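2-oxoglutarate carboxylase small subunit (PDB 7KCT) is a biotin carboxylase-like protein of the ATP-grasp fold that binds adenosine-5'-diphosphate, magnesium and bicarbonate ions. Local coordinates at residues 118-121 with 125-128. Numbering follows the deposited sequence.
Sequences IELM and ARSK. With BCT (bicarbonate ion), chain F.
R126 reaches back from helix 124-133 to the carboxyl end of helix 115-120, and its guanidinium donates to the last two carbonyls of that helix, bridging two consecutive helices joined by a short turn in this biotin carboxylase-like chain of the ATP-grasp family. NH2 of R126 donates to E119 O at 2.9 Å, close to the guanidinium plane and at a C=O...N angle of 158°. NE of R126 gives its hydrogen to L120 O at 2.8 Å. Here the oxygen is tilted out of the guanidinium plane and is met from the side, with a C=O...N angle of 128°. The arm starts out extended and bends at chi3 (66°), which turns NE and NH2 toward the helix end. These two bonds together fix the rotation of the group.

The outer edge of the same guanidinium faces a bicarbonate ion, probably picked up from the crystallisation liquor. NH1 of R126 meets O2 of the ion at 2.6 Å, while NH2 makes a longer bond of 3.2 Å to its O1, so NH2 serves both the carbonyl of E119 and the anion. D123 and R202 complete this pocket, and the positive arginine probably offsets the charge of the ion as well as the negative end of the helix dipole.

Nonpolar contacts lie beside the polar ones. CD1 of L120 packs against CD of R126 at 3.9 Å, lining the aliphatic part of the arm. M121, where the chain leaves helical backbone angles, folds its side chain at chi2 and chi3 so that SD and CE run alongside S127. OG of S127 is hydrogen-bonded to D123 O within the connecting turn, and its CB takes the methyl CE of M121 at 3.5 Å.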
loop_
_atom_site.group_PDB
_atom_site.type_symbol
_atom_site.label_atom_id
_atom_site.label_comp_id
_atom_site.label_asym_id
_atom_site.label_seq_id
_atom_site.Cartn_x
_atom_site.Cartn_y
_atom_site.Cartn_z
ATOM N N ILE A 118 28.443 -3.190 -17.466
ATOM C CA ILE A 118 27.457 -4.134 -17.970
ATOM C C ILE A 118 28.150 -5.226 -18.779
ATOM O O ILE A 118 27.907 -6.431 -18.596
ATOM C CB ILE A 118 26.406 -3.380 -18.807
ATOM C CG1 ILE A 118 25.575 -2.450 -17.902
ATOM C CG2 ILE A 118 25.536 -4.358 -19.529
ATOM C CD1 ILE A 118 24.534 -1.650 -18.629
ATOM N N GLU A 119 29.030 -4.821 -19.694
ATOM C CA GLU A 119 29.741 -5.793 -20.512
ATOM C C GLU A 119 30.679 -6.659 -19.675
ATOM O O GLU A 119 30.830 -7.852 -19.928
ATOM C CB GLU A 119 30.532 -5.046 -21.562
ATOM C CG GLU A 119 30.872 -5.768 -22.827
ATOM C CD GLU A 119 31.440 -4.743 -23.777
ATOM O OE1 GLU A 119 32.484 -4.157 -23.407
ATOM O OE2 GLU A 119 30.812 -4.453 -24.821
ATOM N N LEU A 120 31.363 -6.065 -18.718
ATOM C CA LEU A 120 32.257 -6.838 -17.873
ATOM C C LEU A 120 31.520 -7.943 -17.111
ATOM O O LEU A 120 31.985 -9.086 -17.059
ATOM C CB LEU A 120 32.949 -5.909 -16.903
ATOM C CG LEU A 120 33.848 -6.548 -15.858
ATOM C CD1 LEU A 120 35.136 -7.102 -16.486
ATOM C CD2 LEU A 120 34.155 -5.591 -14.695
ATOM N N MET A 121 30.430 -7.599 -16.427
ATOM C CA MET A 121 29.698 -8.525 -15.583
ATOM C C MET A 121 28.659 -9.309 -16.327
ATOM O O MET A 121 27.875 -10.009 -15.684
ATOM C CB MET A 121 29.052 -7.769 -14.437
ATOM C CG MET A 121 30.107 -7.018 -13.744
ATOM S SD MET A 121 31.506 -8.039 -13.080
ATOM C CE MET A 121 30.930 -8.797 -11.499
ATOM N N ALA A 125 31.283 -16.437 -15.670
ATOM C CA ALA A 125 32.640 -16.904 -15.378
ATOM C C ALA A 125 33.579 -15.739 -15.101
ATOM O O ALA A 125 34.263 -15.697 -14.071
ATOM C CB ALA A 125 33.164 -17.745 -16.539
ATOM N N ARG A 126 33.648 -14.791 -16.028
ATOM C CA ARG A 126 34.430 -13.586 -15.767
ATOM C C ARG A 126 33.982 -12.887 -14.495
ATOM O O ARG A 126 34.818 -12.415 -13.720
ATOM C CB ARG A 126 34.327 -12.646 -16.970
ATOM C CG ARG A 126 34.995 -11.301 -16.793
ATOM C CD ARG A 126 35.116 -10.627 -18.115
ATOM N NE ARG A 126 33.855 -10.248 -18.759
ATOM C CZ ARG A 126 33.362 -10.790 -19.869
ATOM N NH1 ARG A 126 33.992 -11.775 -20.487
ATOM N NH2 ARG A 126 32.225 -10.314 -20.385
ATOM N N SER A 127 32.661 -12.779 -14.253
ATOM C CA SER A 127 32.215 -12.077 -13.043
ATOM C C SER A 127 32.741 -12.727 -11.762
ATOM O O SER A 127 33.032 -12.031 -10.786
ATOM C CB SER A 127 30.676 -12.024 -12.927
ATOM O OG SER A 127 30.049 -11.872 -14.176
ATOM N N LYS A 128 32.721 -14.058 -11.682
ATOM C CA LYS A 128 33.296 -14.725 -10.505
ATOM C C LYS A 128 34.779 -14.385 -10.331
ATOM O O LYS A 128 35.257 -14.139 -9.211
ATOM C CB LYS A 128 33.156 -16.247 -10.637
ATOM C CG LYS A 128 31.755 -16.797 -10.609
ATOM C CD LYS A 128 31.751 -18.287 -10.921
ATOM C CE LYS A 128 32.016 -19.128 -9.684
ATOM N NZ LYS A 128 32.053 -20.577 -10.061
HETATM C C BCT F . 32.048 -12.519 -23.132
HETATM O O1 BCT F . 31.442 -11.426 -23.250
HETATM O O2 BCT F . 32.640 -13.092 -22.210
HETATM O O3 BCT F . 31.985 -13.296 -24.342
#